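Long-range contacts in afamin (Homo sapiens, PDB 6FAK), which carries hydrophobic molecules in body fluids, binds vitamin E and keeps lipidated Wnt proteins soluble and active: residues V34-L45 / K76-H87; C65-L73 / E250-R258. One frame throughout, in Å; residues are numbered along the deposited sequence.

Interaction 1: V34-L45 / K76-H87; sequences VQEATFEEMEKL and KICAMEGLPQKH
Glu41 and His87 join the start of helix 39-58 to the end of helix 83-86 in the first, all-helical albumin domain of afamin, through a His-carboxylate hydrogen bond whose carboxylate also belongs to the capping box of helix 39-58. Among the polar contacts, His87 NE2 donates to Glu41 OE1 at 2.8 Å; NE2 comes from the syn side of the carboxylate and OE1 lies close to the plane of the ring, although carboxylate and ring stand 83° apart. The same OE1 accepts Thr38 N, which approaches from above the carboxylate plane; the return bond of the capping box, Glu41 N to Thr38 OG1, is weak. Lys86, its chain fully extended, brings NZ to Glu41 OE2 from above the carboxylate plane (2.7 Å), a salt bridge. Three donors thus grip one carboxylate, and the nearby ammonium would be expected to stabilise its negative charge. The imidazole is held between layers: Glu36 C and Ala37 N lie over the rim of one face, Lys86 CG over the centre of the opposite one. A water sits between Glu36 OE1 and His87 O, within hydrogen-bonding distance of both, while Glu36 OE2 pairs with Lys109.

Van der Waals contacts flank this group. Leu83 CD1 lies against the carboxylate carbon of Glu41, and Val34 CG1 meets His87 CB at 3.9 Å. Toward helix 69-78, Leu45 splits its branches, CD1 on Lys76 CB and CD2 on Ile77 CG1 at 3.6 Å; Phe30 of helix 22-33 also touches Leu45 and Leu83. Met80, bent at chi2 (-107°) and again at chi3, brings its methyl CE to 3.7 Å from Lys44 CB and 3.8 Å from Glu41 O.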
loop_
_atom_site.group_PDB
_atom_site.type_symbol
_atom_site.label_atom_id
_atom_site.label_comp_id
_atom_site.label_asym_id
_atom_site.label_seq_id
_atom_site.Cartn_x
_atom_site.Cartn_y
_atom_site.Cartn_z
ATOM N N VAL A 34 -5.506 -8.710 16.541
ATOM C CA VAL A 34 -5.409 -8.298 17.959
ATOM C C VAL A 34 -3.960 -7.882 18.163
ATOM O O VAL A 34 -3.088 -8.660 18.618
ATOM C CB VAL A 34 -5.839 -9.418 18.949
ATOM C CG1 VAL A 34 -5.945 -8.843 20.356
ATOM C CG2 VAL A 34 -7.183 -10.038 18.571
ATOM N N GLN A 35 -3.692 -6.673 17.719
ATOM C CA GLN A 35 -2.332 -6.191 17.609
ATOM C C GLN A 35 -1.695 -5.912 18.981
ATOM O O GLN A 35 -0.490 -5.753 19.057
ATOM C CB GLN A 35 -2.309 -4.909 16.750
ATOM C CG GLN A 35 -2.627 -5.168 15.283
ATOM C CD GLN A 35 -3.078 -3.930 14.624
ATOM O OE1 GLN A 35 -4.250 -3.630 14.684
ATOM N NE2 GLN A 35 -2.142 -3.158 14.048
ATOM N N GLU A 36 -2.525 -5.818 20.018
ATOM C CA GLU A 36 -2.072 -5.670 21.425
ATOM C C GLU A 36 -1.732 -6.995 22.085
ATOM O O GLU A 36 -1.103 -6.995 23.161
ATOM C CB GLU A 36 -3.144 -4.970 22.304
ATOM C CG GLU A 36 -3.683 -3.673 21.736
ATOM C CD GLU A 36 -4.811 -3.850 20.646
ATOM O OE1 GLU A 36 -5.129 -5.018 20.231
ATOM O OE2 GLU A 36 -5.379 -2.796 20.201
ATOM N N ALA A 37 -2.139 -8.123 21.497
ATOM C CA ALA A 37 -1.856 -9.430 22.096
ATOM C C ALA A 37 -0.350 -9.714 22.219
ATOM O O ALA A 37 0.458 -9.325 21.337
ATOM C CB ALA A 37 -2.551 -10.552 21.358
ATOM N N THR A 38 0.014 -10.358 23.342
ATOM C CA THR A 38 1.381 -10.663 23.687
ATOM C C THR A 38 1.777 -11.950 22.984
ATOM O O THR A 38 0.934 -12.709 22.508
ATOM C CB THR A 38 1.555 -10.861 25.235
ATOM O OG1 THR A 38 0.718 -11.946 25.670
ATOM C CG2 THR A 38 1.139 -9.604 26.014
ATOM N N PHE A 39 3.068 -12.212 22.940
ATOM C CA PHE A 39 3.587 -13.460 22.352
ATOM C C PHE A 39 3.170 -14.731 23.092
ATOM O O PHE A 39 2.924 -15.762 22.464
ATOM C CB PHE A 39 5.115 -13.425 22.162
ATOM C CG PHE A 39 5.627 -14.567 21.326
ATOM C CD1 PHE A 39 5.516 -14.541 19.944
ATOM C CD2 PHE A 39 6.129 -15.727 21.937
ATOM C CE1 PHE A 39 5.954 -15.607 19.173
ATOM C CE2 PHE A 39 6.573 -16.797 21.173
ATOM C CZ PHE A 39 6.487 -16.733 19.778
ATOM N N GLU A 40 3.068 -14.653 24.409
ATOM C CA GLU A 40 2.541 -15.772 25.197
ATOM C C GLU A 40 1.123 -16.123 24.789
ATOM O O GLU A 40 0.755 -17.310 24.707
ATOM C CB GLU A 40 2.574 -15.455 26.697
ATOM C CG GLU A 40 3.983 -15.432 27.272
ATOM C CD GLU A 40 4.028 -15.256 28.789
ATOM O OE1 GLU A 40 5.127 -15.456 29.362
ATOM O OE2 GLU A 40 2.989 -14.917 29.408
ATOM N N GLU A 41 0.311 -15.087 24.549
ATOM C CA GLU A 41 -1.059 -15.293 24.080
ATOM C C GLU A 41 -1.081 -15.998 22.712
ATOM O O GLU A 41 -1.890 -16.896 22.500
ATOM C CB GLU A 41 -1.862 -13.973 24.140
ATOM C CG GLU A 41 -2.069 -13.467 25.585
ATOM C CD GLU A 41 -2.538 -12.004 25.724
ATOM O OE1 GLU A 41 -2.428 -11.175 24.791
ATOM O OE2 GLU A 41 -3.053 -11.661 26.813
ATOM N N MET A 42 -0.160 -15.655 21.816
ATOM C CA MET A 42 -0.067 -16.297 20.505
ATOM C C MET A 42 0.062 -17.829 20.617
ATOM O O MET A 42 -0.653 -18.568 19.947
ATOM C CB MET A 42 1.130 -15.756 19.689
ATOM C CG MET A 42 1.152 -14.291 19.332
ATOM S SD MET A 42 -0.038 -13.913 18.051
ATOM C CE MET A 42 -0.947 -12.590 18.813
ATOM N N GLU A 43 0.966 -18.269 21.493
ATOM C CA GLU A 43 1.272 -19.677 21.746
ATOM C C GLU A 43 0.042 -20.494 22.144
ATOM O O GLU A 43 -0.153 -21.612 21.655
ATOM C CB GLU A 43 2.367 -19.791 22.831
ATOM C CG GLU A 43 3.758 -19.252 22.434
ATOM C CD GLU A 43 4.766 -19.236 23.594
ATOM O OE1 GLU A 43 4.407 -18.839 24.739
ATOM O OE2 GLU A 43 5.938 -19.603 23.365
ATOM N N LYS A 44 -0.822 -19.914 22.977
ATOM C CA LYS A 44 -2.045 -20.576 23.373
ATOM C C LYS A 44 -3.011 -20.775 22.209
ATOM O O LYS A 44 -3.620 -21.844 22.101
ATOM C CB LYS A 44 -2.725 -19.797 24.487
ATOM C CG LYS A 44 -1.902 -19.716 25.771
ATOM C CD LYS A 44 -2.752 -19.326 26.982
ATOM C CE LYS A 44 -3.065 -17.841 27.009
ATOM N NZ LYS A 44 -1.917 -17.032 27.513
ATOM N N LEU A 45 -3.162 -19.771 21.326
ATOM C CA LEU A 45 -3.966 -19.980 20.100
ATOM C C LEU A 45 -3.333 -21.039 19.173
ATOM O O LEU A 45 -4.053 -21.860 18.575
ATOM C CB LEU A 45 -4.230 -18.692 19.336
ATOM C CG LEU A 45 -5.181 -18.774 18.107
ATOM C CD1 LEU A 45 -6.587 -19.237 18.453
ATOM C CD2 LEU A 45 -5.275 -17.423 17.418
ATOM N N LYS A 76 -12.023 -19.381 18.442
ATOM C CA LYS A 76 -10.971 -19.751 19.393
ATOM C C LYS A 76 -10.362 -18.564 20.118
ATOM O O LYS A 76 -9.991 -18.666 21.273
ATOM C CB LYS A 76 -9.843 -20.513 18.701
ATOM C CG LYS A 76 -10.233 -21.846 18.060
ATOM C CD LYS A 76 -11.021 -22.743 19.007
ATOM C CE LYS A 76 -11.286 -24.143 18.436
ATOM N NZ LYS A 76 -11.955 -24.987 19.476
ATOM N N ILE A 77 -10.177 -17.456 19.424
ATOM C CA ILE A 77 -9.703 -16.225 20.066
ATOM C C ILE A 77 -10.718 -15.734 21.116
ATOM O O ILE A 77 -10.341 -15.395 22.240
ATOM C CB ILE A 77 -9.465 -15.115 19.007
ATOM C CG1 ILE A 77 -8.213 -15.435 18.198
ATOM C CG2 ILE A 77 -9.343 -13.731 19.634
ATOM C CD1 ILE A 77 -8.074 -14.572 16.964
ATOM N N CYS A 78 -11.986 -15.712 20.743
ATOM C CA CYS A 78 -13.075 -15.224 21.619
ATOM C C CYS A 78 -13.293 -16.142 22.858
ATOM O O CYS A 78 -13.765 -15.684 23.884
ATOM C CB CYS A 78 -14.374 -15.124 20.838
ATOM S SG CYS A 78 -14.457 -13.655 19.774
ATOM N N ALA A 79 -12.900 -17.418 22.730
ATOM C CA ALA A 79 -12.975 -18.401 23.814
ATOM C C ALA A 79 -11.867 -18.334 24.880
ATOM O O ALA A 79 -11.925 -19.055 25.871
ATOM C CB ALA A 79 -13.050 -19.820 23.232
ATOM N N MET A 80 -10.886 -17.471 24.698
ATOM C CA MET A 80 -9.757 -17.348 25.625
ATOM C C MET A 80 -10.098 -16.436 26.786
ATOM O O MET A 80 -10.428 -15.266 26.593
ATOM C CB MET A 80 -8.555 -16.821 24.888
ATOM C CG MET A 80 -8.150 -17.744 23.742
ATOM S SD MET A 80 -6.655 -18.665 24.081
ATOM C CE MET A 80 -5.435 -17.373 23.799
ATOM N N GLU A 81 -9.992 -16.967 28.005
ATOM C CA GLU A 81 -10.621 -16.332 29.168
ATOM C C GLU A 81 -10.032 -14.983 29.444
ATOM O O GLU A 81 -8.813 -14.826 29.504
ATOM C CB GLU A 81 -10.605 -17.250 30.414
ATOM C CG GLU A 81 -9.269 -17.561 31.053
ATOM C CD GLU A 81 -9.417 -18.490 32.255
ATOM O OE1 GLU A 81 -9.911 -19.637 32.097
ATOM O OE2 GLU A 81 -9.041 -18.067 33.358
ATOM N N GLY A 82 -10.904 -13.977 29.500
ATOM C CA GLY A 82 -10.485 -12.597 29.782
ATOM C C GLY A 82 -9.795 -11.823 28.665
ATOM O O GLY A 82 -9.555 -10.615 28.812
ATOM N N LEU A 83 -9.524 -12.487 27.538
ATOM C CA LEU A 83 -8.770 -11.872 26.430
ATOM C C LEU A 83 -9.560 -10.791 25.685
ATOM O O LEU A 83 -9.012 -9.706 25.438
ATOM C CB LEU A 83 -8.258 -12.970 25.497
ATOM C CG LEU A 83 -7.279 -12.552 24.396
ATOM C CD1 LEU A 83 -5.843 -12.552 24.903
ATOM C CD2 LEU A 83 -7.411 -13.489 23.218
ATOM N N PRO A 84 -10.847 -11.041 25.341
ATOM C CA PRO A 84 -11.611 -9.968 24.652
ATOM C C PRO A 84 -11.706 -8.697 25.494
ATOM O O PRO A 84 -11.521 -7.579 24.995
ATOM C CB PRO A 84 -12.985 -10.596 24.435
ATOM C CG PRO A 84 -12.690 -12.038 24.341
ATOM C CD PRO A 84 -11.639 -12.281 25.376
ATOM N N GLN A 85 -11.926 -8.872 26.784
ATOM C CA GLN A 85 -12.006 -7.753 27.723
ATOM C C GLN A 85 -10.621 -7.095 27.917
ATOM O O GLN A 85 -10.516 -5.876 27.949
ATOM C CB GLN A 85 -12.552 -8.259 29.060
ATOM C CG GLN A 85 -14.001 -8.765 28.950
ATOM C CD GLN A 85 -14.166 -10.236 28.524
ATOM O OE1 GLN A 85 -13.199 -10.977 28.287
ATOM N NE2 GLN A 85 -15.400 -10.655 28.420
ATOM N N LYS A 86 -9.566 -7.898 28.000
ATOM C CA LYS A 86 -8.231 -7.359 28.172
ATOM C C LYS A 86 -7.805 -6.432 26.995
ATOM O O LYS A 86 -7.223 -5.356 27.227
ATOM C CB LYS A 86 -7.242 -8.500 28.300
ATOM C CG LYS A 86 -5.821 -8.061 28.545
ATOM C CD LYS A 86 -4.917 -9.242 28.800
ATOM C CE LYS A 86 -3.463 -8.806 28.799
ATOM N NZ LYS A 86 -2.567 -9.996 28.862
ATOM N N HIS A 87 -8.125 -6.835 25.752
ATOM C CA HIS A 87 -7.699 -6.088 24.562
ATOM C C HIS A 87 -8.835 -5.365 23.873
ATOM O O HIS A 87 -8.731 -4.985 22.702
ATOM C CB HIS A 87 -6.955 -7.000 23.619
ATOM C CG HIS A 87 -5.736 -7.632 24.217
ATOM N ND1 HIS A 87 -4.725 -6.899 24.799
ATOM C CD2 HIS A 87 -5.351 -8.923 24.290
ATOM C CE1 HIS A 87 -3.769 -7.711 25.215
ATOM N NE2 HIS A 87 -4.128 -8.951 24.924
HETATM O O HOH W 1 -7.808 -5.511 20.053
#

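Interaction 2: C65-L73 / E250-R258; sequences CSKLPNNVL and EGDVVQCIR
Pro69 and Asn70, in the first turn of helix 69-78, meet Asp252 and Val254 where helix 231-250 gives way to helix 253-268, a contact between the first two albumin domains at the tight turn where a Schellman motif is followed at once by an N-cap. Pro69 presses its ring on Val254, with CB to CB at 3.5 Å, tighter than usual for carbons, and CG to Val254 CG1 at 3.7 Å. Gln255 OE1 borders the same ring, and Pro69 CG comes to 4.0 Å from Arg258 NH1. Asn70 slides past Asp252 in the opposite direction, amide and carboxylate stacked with their planes 17° apart, and Asn70 CB lies 3.4 Å from Asp252 OD2. Beyond this stack the amide ND2 donates to Glu250 OE2 at 2.7 Å; the acceptor lies in the amide plane, yet the donor comes from well above the carboxylate plane. With chi1 at -121°, away from the staggered positions, the Asn70 side chain has one end on Glu250 and the other, OD1, on a water that donates to it and accepts from Val253 N.

Around these groups, Tyr33 OH bonds to both Asn70 ND2 and Glu250 O, and Arg101 forms a salt bridge with Glu250 OE1. The loop is held by Gly251, the positive-phi C-prime residue of the Schellman motif, and by Asp252, whose OD1 caps Gln255 N. Segments 69-73 and 253-258 run nearly antiparallel, at 154°, their axes 9.4 Å apart at closest approach. Farther along, Val254 CG1 sits over the centre of the Arg258 guanidinium, 3.7 Å above its plane.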
loop_
_atom_site.group_PDB
_atom_site.type_symbol
_atom_site.label_atom_id
_atom_site.label_comp_id
_atom_site.label_asym_id
_atom_site.label_seq_id
_atom_site.Cartn_x
_atom_site.Cartn_y
_atom_site.Cartn_z
ATOM N N CYS A 65 -15.415 -28.715 10.634
ATOM C CA CYS A 65 -14.372 -28.952 9.627
ATOM C C CYS A 65 -14.692 -28.429 8.240
ATOM O O CYS A 65 -13.809 -28.429 7.390
ATOM C CB CYS A 65 -14.011 -30.433 9.567
ATOM S SG CYS A 65 -13.413 -31.024 11.159
ATOM N N SER A 66 -15.933 -27.993 8.004
ATOM C CA SER A 66 -16.302 -27.300 6.755
ATOM C C SER A 66 -16.725 -25.823 6.971
ATOM O O SER A 66 -17.151 -25.164 6.012
ATOM C CB SER A 66 -17.399 -28.096 6.010
ATOM O OG SER A 66 -17.014 -28.401 4.667
ATOM N N LYS A 67 -16.574 -25.302 8.198
ATOM C CA LYS A 67 -16.828 -23.875 8.505
ATOM C C LYS A 67 -15.826 -22.952 7.793
ATOM O O LYS A 67 -14.763 -23.394 7.369
ATOM C CB LYS A 67 -16.779 -23.604 10.019
ATOM C CG LYS A 67 -18.019 -24.038 10.795
ATOM C CD LYS A 67 -17.822 -23.851 12.299
ATOM C CE LYS A 67 -19.107 -23.562 13.067
ATOM N NZ LYS A 67 -20.314 -24.275 12.577
ATOM N N LEU A 68 -16.183 -21.674 7.661
ATOM C CA LEU A 68 -15.252 -20.666 7.156
ATOM C C LEU A 68 -14.027 -20.622 8.113
ATOM O O LEU A 68 -14.185 -20.785 9.345
ATOM C CB LEU A 68 -15.945 -19.317 7.057
ATOM C CG LEU A 68 -15.273 -18.176 6.278
ATOM C CD1 LEU A 68 -15.253 -18.380 4.756
ATOM C CD2 LEU A 68 -15.995 -16.877 6.614
ATOM N N PRO A 69 -12.797 -20.497 7.554
ATOM C CA PRO A 69 -11.599 -20.594 8.426
ATOM C C PRO A 69 -11.563 -19.518 9.495
ATOM O O PRO A 69 -11.252 -19.778 10.632
ATOM C CB PRO A 69 -10.423 -20.426 7.450
ATOM C CG PRO A 69 -10.995 -20.694 6.089
ATOM C CD PRO A 69 -12.426 -20.233 6.149
ATOM N N ASN A 70 -11.914 -18.318 9.095
ATOM C CA ASN A 70 -11.972 -17.187 9.995
ATOM C C ASN A 70 -12.961 -17.389 11.136
ATOM O O ASN A 70 -12.675 -17.005 12.263
ATOM C CB ASN A 70 -12.369 -15.901 9.245
ATOM C CG ASN A 70 -11.343 -14.846 9.379
ATOM O OD1 ASN A 70 -10.262 -15.114 9.952
ATOM N ND2 ASN A 70 -11.629 -13.646 8.842
ATOM N N ASN A 71 -14.114 -17.984 10.829
ATOM C CA ASN A 71 -15.099 -18.280 11.872
ATOM C C ASN A 71 -14.527 -19.223 12.924
ATOM O O ASN A 71 -14.783 -19.023 14.120
ATOM C CB ASN A 71 -16.455 -18.768 11.299
ATOM C CG ASN A 71 -17.295 -17.623 10.705
ATOM O OD1 ASN A 71 -17.120 -16.444 11.074
ATOM N ND2 ASN A 71 -18.227 -17.965 9.784
ATOM N N VAL A 72 -13.679 -20.159 12.512
ATOM C CA VAL A 72 -12.999 -21.056 13.465
ATOM C C VAL A 72 -11.982 -20.310 14.323
ATOM O O VAL A 72 -12.029 -20.393 15.535
ATOM C CB VAL A 72 -12.302 -22.262 12.762
ATOM C CG1 VAL A 72 -11.564 -23.127 13.782
ATOM C CG2 VAL A 72 -13.350 -23.125 12.018
ATOM N N LEU A 73 -11.080 -19.571 13.675
ATOM C CA LEU A 73 -10.036 -18.784 14.362
ATOM C C LEU A 73 -10.613 -17.792 15.336
ATOM O O LEU A 73 -10.143 -17.679 16.473
ATOM C CB LEU A 73 -9.230 -18.015 13.333
ATOM C CG LEU A 73 -8.079 -17.156 13.900
ATOM C CD1 LEU A 73 -6.793 -17.985 13.826
ATOM C CD2 LEU A 73 -8.005 -15.848 13.123
ATOM N N GLU A 250 -10.359 -8.976 3.971
ATOM C CA GLU A 250 -10.956 -9.306 5.235
ATOM C C GLU A 250 -9.943 -9.604 6.331
ATOM O O GLU A 250 -10.162 -9.269 7.492
ATOM C CB GLU A 250 -11.952 -10.469 5.087
ATOM C CG GLU A 250 -12.498 -10.906 6.429
ATOM C CD GLU A 250 -13.469 -12.044 6.398
ATOM O OE1 GLU A 250 -13.959 -12.435 5.298
ATOM O OE2 GLU A 250 -13.732 -12.500 7.557
ATOM N N GLY A 251 -8.848 -10.252 5.963
ATOM C CA GLY A 251 -7.890 -10.745 6.896
ATOM C C GLY A 251 -7.982 -12.243 7.165
ATOM O O GLY A 251 -7.348 -12.715 8.064
ATOM N N ASP A 252 -8.758 -12.972 6.366
ATOM C CA ASP A 252 -8.927 -14.386 6.539
ATOM C C ASP A 252 -7.671 -15.073 5.929
ATOM O O ASP A 252 -7.615 -15.338 4.716
ATOM C CB ASP A 252 -10.233 -14.821 5.870
ATOM C CG ASP A 252 -10.528 -16.310 6.076
ATOM O OD1 ASP A 252 -9.609 -17.128 6.349
ATOM O OD2 ASP A 252 -11.706 -16.626 5.944
ATOM N N VAL A 253 -6.694 -15.360 6.770
ATOM C CA VAL A 253 -5.362 -15.817 6.292
ATOM C C VAL A 253 -5.405 -17.143 5.523
ATOM O O VAL A 253 -4.796 -17.261 4.463
ATOM C CB VAL A 253 -4.308 -15.854 7.413
ATOM C CG1 VAL A 253 -4.100 -14.465 7.992
ATOM C CG2 VAL A 253 -4.693 -16.842 8.518
ATOM N N VAL A 254 -6.164 -18.111 6.039
ATOM C CA VAL A 254 -6.363 -19.406 5.358
ATOM C C VAL A 254 -7.038 -19.273 3.980
ATOM O O VAL A 254 -6.534 -19.787 2.983
ATOM C CB VAL A 254 -7.146 -20.408 6.263
ATOM C CG1 VAL A 254 -7.435 -21.700 5.524
ATOM C CG2 VAL A 254 -6.344 -20.692 7.522
ATOM N N GLN A 255 -8.159 -18.568 3.929
ATOM C CA GLN A 255 -8.848 -18.348 2.667
ATOM C C GLN A 255 -7.982 -17.572 1.664
ATOM O O GLN A 255 -8.036 -17.808 0.448
ATOM C CB GLN A 255 -10.160 -17.588 2.890
ATOM C CG GLN A 255 -11.121 -17.667 1.712
ATOM C CD GLN A 255 -11.534 -19.122 1.415
ATOM O OE1 GLN A 255 -11.617 -19.961 2.315
ATOM N NE2 GLN A 255 -11.698 -19.425 0.159
ATOM N N CYS A 256 -7.231 -16.612 2.174
ATOM C CA CYS A 256 -6.313 -15.839 1.360
ATOM C C CYS A 256 -5.294 -16.739 0.665
ATOM O O CYS A 256 -5.094 -16.627 -0.557
ATOM C CB CYS A 256 -5.629 -14.755 2.212
ATOM S SG CYS A 256 -4.536 -13.589 1.366
ATOM N N ILE A 257 -4.644 -17.602 1.452
ATOM C CA ILE A 257 -3.651 -18.551 0.919
ATOM C C ILE A 257 -4.291 -19.463 -0.131
ATOM O O ILE A 257 -3.759 -19.566 -1.228
ATOM C CB ILE A 257 -2.905 -19.350 2.050
ATOM C CG1 ILE A 257 -1.957 -18.438 2.809
ATOM C CG2 ILE A 257 -2.094 -20.500 1.478
ATOM C CD1 ILE A 257 -1.598 -18.904 4.205
ATOM N N ARG A 258 -5.436 -20.054 0.205
ATOM C CA ARG A 258 -6.212 -20.902 -0.725
ATOM C C ARG A 258 -6.600 -20.200 -2.006
ATOM O O ARG A 258 -6.451 -20.763 -3.071
ATOM C CB ARG A 258 -7.521 -21.412 -0.086
ATOM C CG ARG A 258 -7.301 -22.504 0.954
ATOM C CD ARG A 258 -8.607 -23.079 1.504
ATOM N NE ARG A 258 -8.339 -24.046 2.576
ATOM C CZ ARG A 258 -9.155 -24.378 3.586
ATOM N NH1 ARG A 258 -10.355 -23.814 3.717
ATOM N NH2 ARG A 258 -8.762 -25.266 4.474
HETATM O O HOH W 2 -7.616 -15.263 9.670
#

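Helix 69-78 serves both contacts: its first turn faces residues 250-258 in interaction 2, and Lys76 and Ile77 at its end meet Leu45 in interaction 1. Their centres are 18 Å apart, yet they touch directly, Leu45 CD2 packing on Leu73 CD1 at 3.9 Å. Helix 22-33 touches both, through Phe30 in interaction 1 and Tyr33 in interaction 2. Interaction 1 is internal to the first albumin domain, whereas interaction 2 carries the same helix onto the second, within the 194-298 region that forms the pocket for hydrophobic ligands. The pair illustrates how a short helix can link a contact within one domain to one between two.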